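Local coordinates for protein probable 2-dehydropantoate 2-reductase (Bacillus subtilis, PDB 3EGO) that probably catalyses the NADPH-dependent reduction of ketopantoate to pantoate in the pathway that makes pantothenate, at residues N189-L203 and Q236-L250. Numbering follows the deposited sequence.
Sequences NPLTALLQVKNGELL and QAVCGQTKENRSSML
This is a polar loop-to-loop contact with apolar packing toward its ends, in the helical C-terminal domain. The loop after helix 174-195 lies along the one between helices 228-241 and 248-255. The two loops are tied directly through Asn199 at two points. Its backbone N donates to Asn245 O at 3.1 Å, almost in line with the carbonyl. Its ND2 donates to Thr242 OG1 at 2.8 Å, nearly in the amide plane. Thr242 OG1 in turn donates to Val238 O, tying the amide to the end of helix 228-241. Gly200 N binds Lys243 O at 3.0 Å. Gly200 CA lies 3.8 Å from Lys243 CB, which suits a glycine. One water gives a third hold: it donates to Val197 O and Asn199 OD1 and accepts from Ser247 N. A leucine in place of Asn199 would probably cost Thr242 OG1 its donor and the water one of its three partners. In this domain, which follows the Rossmann-type NADP domain of ketopantoate reductases, Asn189, Asn199 and Ser248 are probable substrate-binding residues, so the contact probably brings together parts of that site. Ser247 N-caps helix 248-255. Its OG sits between the backbone N and the carbonyl carbon (chi1 71°), from where it accepts from Leu250 N and hydrogen-bonds Thr192 OG1. Met249 CG packs on Ala193 CB, and Leu250 CD1 on Gln196 CG. At the far end, Leu203 CG rests on Cys239 CB.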
loop_
_atom_site.group_PDB
_atom_site.type_symbol
_atom_site.label_atom_id
_atom_site.label_comp_id
_atom_site.label_asym_id
_atom_site.label_seq_id
_atom_site.Cartn_x
_atom_site.Cartn_y
_atom_site.Cartn_z
ATOM N N ASN A 189 -8.441 9.839 -1.709
ATOM C CA ASN A 189 -7.270 9.603 -2.597
ATOM C C ASN A 189 -6.162 8.629 -2.126
ATOM O O ASN A 189 -5.750 7.720 -2.866
ATOM C CB ASN A 189 -6.665 10.949 -3.001
ATOM C CG ASN A 189 -7.560 11.732 -4.001
ATOM O OD1 ASN A 189 -8.725 11.396 -4.208
ATOM N ND2 ASN A 189 -7.010 12.779 -4.595
ATOM N N PRO A 190 -5.620 8.860 -0.914
ATOM C CA PRO A 190 -4.640 7.946 -0.361
ATOM C C PRO A 190 -5.198 6.547 -0.227
ATOM O O PRO A 190 -4.479 5.592 -0.507
ATOM C CB PRO A 190 -4.368 8.526 1.048
ATOM C CG PRO A 190 -4.794 9.978 0.986
ATOM C CD PRO A 190 -5.872 10.044 -0.060
ATOM N N LEU A 191 -6.467 6.415 0.195
ATOM C CA LEU A 191 -7.041 5.098 0.414
ATOM C C LEU A 191 -7.199 4.311 -0.853
ATOM O O LEU A 191 -6.900 3.111 -0.878
ATOM C CB LEU A 191 -8.415 5.163 1.096
ATOM C CG LEU A 191 -8.444 5.011 2.607
ATOM C CD1 LEU A 191 -7.800 6.204 3.262
ATOM C CD2 LEU A 191 -9.881 4.875 3.092
ATOM N N THR A 192 -7.710 4.965 -1.898
ATOM C CA THR A 192 -7.859 4.322 -3.198
ATOM C C THR A 192 -6.513 3.956 -3.817
ATOM O O THR A 192 -6.374 2.922 -4.477
ATOM C CB THR A 192 -8.672 5.173 -4.212
ATOM O OG1 THR A 192 -8.072 6.443 -4.370
ATOM C CG2 THR A 192 -10.121 5.343 -3.768
ATOM N N ALA A 193 -5.523 4.805 -3.602
ATOM C CA ALA A 193 -4.202 4.552 -4.107
ATOM C C ALA A 193 -3.649 3.292 -3.477
ATOM O O ALA A 193 -2.992 2.523 -4.151
ATOM C CB ALA A 193 -3.287 5.695 -3.818
ATOM N N LEU A 194 -3.889 3.068 -2.187
ATOM C CA LEU A 194 -3.315 1.844 -1.596
ATOM C C LEU A 194 -4.092 0.566 -1.958
ATOM O O LEU A 194 -3.492 -0.505 -2.230
ATOM C CB LEU A 194 -3.140 1.996 -0.072
ATOM C CG LEU A 194 -1.807 2.596 0.373
ATOM C CD1 LEU A 194 -1.929 3.986 0.928
ATOM C CD2 LEU A 194 -1.197 1.691 1.447
ATOM N N LEU A 195 -5.417 0.674 -1.967
ATOM C CA LEU A 195 -6.284 -0.504 -2.163
ATOM C C LEU A 195 -6.446 -0.822 -3.649
ATOM O O LEU A 195 -6.866 -1.923 -4.009
ATOM C CB LEU A 195 -7.663 -0.273 -1.550
ATOM C CG LEU A 195 -7.688 -0.105 -0.031
ATOM C CD1 LEU A 195 -8.961 0.581 0.418
ATOM C CD2 LEU A 195 -7.497 -1.426 0.704
ATOM N N GLN A 196 -6.110 0.168 -4.476
ATOM C CA GLN A 196 -6.321 0.149 -5.923
ATOM C C GLN A 196 -7.743 -0.270 -6.312
ATOM O O GLN A 196 -7.941 -1.212 -7.086
ATOM C CB GLN A 196 -5.292 -0.746 -6.617
ATOM C CG GLN A 196 -3.870 -0.352 -6.357
ATOM C CD GLN A 196 -2.933 -1.153 -7.215
ATOM O OE1 GLN A 196 -3.373 -1.925 -8.086
ATOM N NE2 GLN A 196 -1.633 -0.996 -6.977
ATOM N N VAL A 197 -8.718 0.441 -5.768
ATOM C CA VAL A 197 -10.105 0.174 -6.074
ATOM C C VAL A 197 -10.719 1.479 -6.546
ATOM O O VAL A 197 -10.199 2.547 -6.248
ATOM C CB VAL A 197 -10.858 -0.322 -4.827
ATOM C CG1 VAL A 197 -10.323 -1.694 -4.392
ATOM C CG2 VAL A 197 -10.789 0.709 -3.715
ATOM N N LYS A 198 -11.806 1.404 -7.310
ATOM C CA LYS A 198 -12.527 2.617 -7.677
ATOM C C LYS A 198 -13.125 3.230 -6.422
ATOM O O LYS A 198 -13.282 2.552 -5.423
ATOM C CB LYS A 198 -13.602 2.298 -8.725
ATOM C CG LYS A 198 -13.015 2.086 -10.127
ATOM C CD LYS A 198 -13.708 0.966 -10.899
ATOM C CE LYS A 198 -13.167 0.895 -12.333
ATOM N NZ LYS A 198 -13.913 -0.073 -13.210
ATOM N N ASN A 199 -13.457 4.513 -6.488
ATOM C CA ASN A 199 -13.979 5.264 -5.359
ATOM C C ASN A 199 -15.180 4.609 -4.695
ATOM O O ASN A 199 -15.329 4.683 -3.480
ATOM C CB ASN A 199 -14.394 6.675 -5.787
ATOM C CG ASN A 199 -13.215 7.565 -6.136
ATOM O OD1 ASN A 199 -12.073 7.120 -6.221
ATOM N ND2 ASN A 199 -13.497 8.845 -6.345
ATOM N N GLY A 200 -16.067 4.015 -5.495
ATOM C CA GLY A 200 -17.287 3.456 -4.943
ATOM C C GLY A 200 -16.996 2.293 -4.015
ATOM O O GLY A 200 -17.765 2.014 -3.099
ATOM N N GLU A 201 -15.881 1.611 -4.252
ATOM C CA GLU A 201 -15.512 0.481 -3.411
ATOM C C GLU A 201 -15.260 0.884 -1.955
ATOM O O GLU A 201 -15.376 0.062 -1.062
ATOM C CB GLU A 201 -14.321 -0.297 -3.988
ATOM C CG GLU A 201 -14.684 -1.451 -4.905
ATOM C CD GLU A 201 -13.731 -2.643 -4.729
ATOM O OE1 GLU A 201 -13.142 -3.098 -5.736
ATOM O OE2 GLU A 201 -13.553 -3.110 -3.575
ATOM N N LEU A 202 -14.944 2.152 -1.717
ATOM C CA LEU A 202 -14.816 2.671 -0.338
ATOM C C LEU A 202 -16.131 2.669 0.444
ATOM O O LEU A 202 -16.132 2.583 1.675
ATOM C CB LEU A 202 -14.259 4.093 -0.337
ATOM C CG LEU A 202 -12.838 4.234 -0.901
ATOM C CD1 LEU A 202 -12.287 5.597 -0.574
ATOM C CD2 LEU A 202 -11.932 3.115 -0.333
ATOM N N LEU A 203 -17.246 2.783 -0.271
ATOM C CA LEU A 203 -18.542 2.926 0.370
ATOM C C LEU A 203 -19.199 1.583 0.588
ATOM O O LEU A 203 -19.849 1.353 1.612
ATOM C CB LEU A 203 -19.448 3.806 -0.489
ATOM C CG LEU A 203 -19.188 5.302 -0.580
ATOM C CD1 LEU A 203 -20.268 5.892 -1.476
ATOM C CD2 LEU A 203 -19.206 5.961 0.797
ATOM N N GLN A 236 -18.755 10.990 1.809
ATOM C CA GLN A 236 -19.441 9.800 1.303
ATOM C C GLN A 236 -20.269 10.124 0.074
ATOM O O GLN A 236 -20.334 9.331 -0.886
ATOM C CB GLN A 236 -20.339 9.211 2.376
ATOM C CG GLN A 236 -19.605 8.794 3.613
ATOM C CD GLN A 236 -20.564 8.491 4.741
ATOM O OE1 GLN A 236 -20.747 9.310 5.652
ATOM N NE2 GLN A 236 -21.214 7.329 4.669
ATOM N N ALA A 237 -20.903 11.290 0.119
ATOM C CA ALA A 237 -21.635 11.821 -1.030
ATOM C C ALA A 237 -20.768 11.876 -2.293
ATOM O O ALA A 237 -21.189 11.365 -3.338
ATOM C CB ALA A 237 -22.201 13.188 -0.705
ATOM N N VAL A 238 -19.572 12.487 -2.201
ATOM C CA VAL A 238 -18.705 12.667 -3.381
ATOM C C VAL A 238 -18.142 11.345 -3.869
ATOM O O VAL A 238 -17.972 11.124 -5.079
ATOM C CB VAL A 238 -17.532 13.600 -3.115
ATOM C CG1 VAL A 238 -16.548 13.547 -4.272
ATOM C CG2 VAL A 238 -18.010 15.022 -2.862
ATOM N N CYS A 239 -17.858 10.458 -2.918
ATOM C CA CYS A 239 -17.531 9.088 -3.242
ATOM C C CYS A 239 -18.597 8.483 -4.135
ATOM O O CYS A 239 -18.293 7.788 -5.113
ATOM C CB CYS A 239 -17.492 8.269 -1.964
ATOM S SG CYS A 239 -15.878 8.076 -1.334
ATOM N N GLY A 240 -19.852 8.699 -3.743
ATOM C CA GLY A 240 -20.998 8.174 -4.473
ATOM C C GLY A 240 -21.061 8.734 -5.881
ATOM O O GLY A 240 -21.235 7.994 -6.844
ATOM N N GLN A 241 -20.898 10.049 -5.994
ATOM C CA GLN A 241 -20.907 10.725 -7.293
ATOM C C GLN A 241 -19.815 10.267 -8.244
ATOM O O GLN A 241 -20.020 10.272 -9.468
ATOM C CB GLN A 241 -20.810 12.231 -7.108
ATOM C CG GLN A 241 -21.873 12.795 -6.189
ATOM C CD GLN A 241 -21.603 14.230 -5.846
ATOM O OE1 GLN A 241 -22.254 14.797 -4.974
ATOM N NE2 GLN A 241 -20.621 14.829 -6.519
ATOM N N THR A 242 -18.663 9.871 -7.696
ATOM C CA THR A 242 -17.532 9.392 -8.497
ATOM C C THR A 242 -17.306 7.863 -8.404
ATOM O O THR A 242 -16.195 7.384 -8.572
ATOM C CB THR A 242 -16.252 10.139 -8.108
ATOM O OG1 THR A 242 -16.018 10.000 -6.696
ATOM C CG2 THR A 242 -16.371 11.628 -8.451
ATOM N N LYS A 243 -18.364 7.096 -8.164
ATOM C CA LYS A 243 -18.226 5.663 -7.849
ATOM C C LYS A 243 -17.381 4.828 -8.810
ATOM O O LYS A 243 -16.676 3.921 -8.384
ATOM C CB LYS A 243 -19.595 4.990 -7.597
ATOM C CG LYS A 243 -20.645 5.141 -8.711
ATOM C CD LYS A 243 -21.878 4.288 -8.388
ATOM C CE LYS A 243 -22.825 4.124 -9.581
ATOM N NZ LYS A 243 -22.224 3.415 -10.759
ATOM N N GLU A 244 -17.463 5.116 -10.101
ATOM C CA GLU A 244 -16.758 4.323 -11.120
ATOM C C GLU A 244 -15.393 4.914 -11.475
ATOM O O GLU A 244 -14.677 4.362 -12.309
ATOM C CB GLU A 244 -17.611 4.208 -12.402
ATOM C CG GLU A 244 -18.995 3.587 -12.210
ATOM C CD GLU A 244 -18.951 2.120 -11.787
ATOM O OE1 GLU A 244 -17.884 1.470 -11.921
ATOM O OE2 GLU A 244 -19.996 1.609 -11.324
ATOM N N ASN A 245 -15.032 6.031 -10.838
ATOM C CA ASN A 245 -13.799 6.713 -11.158
ATOM C C ASN A 245 -12.629 6.119 -10.376
ATOM O O ASN A 245 -12.807 5.701 -9.235
ATOM C CB ASN A 245 -13.885 8.179 -10.759
ATOM C CG ASN A 245 -14.870 8.991 -11.602
ATOM O OD1 ASN A 245 -15.358 8.555 -12.648
ATOM N ND2 ASN A 245 -15.144 10.194 -11.139
ATOM N N ARG A 246 -11.443 6.116 -10.994
ATOM C CA ARG A 246 -10.182 5.921 -10.298
ATOM C C ARG A 246 -9.621 7.296 -9.881
ATOM O O ARG A 246 -9.498 8.213 -10.708
ATOM C CB ARG A 246 -9.172 5.201 -11.181
ATOM C CG ARG A 246 -9.548 3.777 -11.550
ATOM C CD ARG A 246 -8.333 3.074 -12.139
ATOM N NE ARG A 246 -7.906 3.753 -13.363
ATOM C CZ ARG A 246 -6.674 3.732 -13.867
ATOM N NH1 ARG A 246 -5.700 3.069 -13.258
ATOM N NH2 ARG A 246 -6.413 4.393 -14.990
ATOM N N SER A 247 -9.282 7.440 -8.606
ATOM C CA SER A 247 -8.924 8.753 -8.087
ATOM C C SER A 247 -7.639 9.160 -8.781
ATOM O O SER A 247 -6.906 8.311 -9.255
ATOM C CB SER A 247 -8.698 8.688 -6.580
ATOM O OG SER A 247 -7.493 7.984 -6.345
ATOM N N SER A 248 -7.333 10.451 -8.799
ATOM C CA SER A 248 -6.087 10.933 -9.393
ATOM C C SER A 248 -4.820 10.359 -8.747
ATOM O O SER A 248 -3.779 10.243 -9.403
ATOM C CB SER A 248 -6.022 12.446 -9.290
ATOM O OG SER A 248 -6.011 12.849 -7.930
ATOM N N MET A 249 -4.894 10.037 -7.449
ATOM C CA MET A 249 -3.724 9.506 -6.745
ATOM C C MET A 249 -3.517 8.039 -7.101
ATOM O O MET A 249 -2.385 7.584 -7.211
ATOM C CB MET A 249 -3.836 9.721 -5.212
ATOM C CG MET A 249 -2.583 9.335 -4.393
ATOM S SD MET A 249 -2.495 10.046 -2.663
ATOM C CE MET A 249 -2.549 11.770 -3.038
ATOM N N LEU A 250 -4.604 7.305 -7.279
ATOM C CA LEU A 250 -4.525 5.920 -7.702
ATOM C C LEU A 250 -3.859 5.865 -9.078
ATOM O O LEU A 250 -2.926 5.098 -9.313
ATOM C CB LEU A 250 -5.915 5.300 -7.753
ATOM C CG LEU A 250 -6.025 3.855 -8.263
ATOM C CD1 LEU A 250 -4.840 2.974 -7.764
ATOM C CD2 LEU A 250 -7.373 3.248 -7.863
HETATM O O HOH W 1 -10.012 5.243 -7.085
#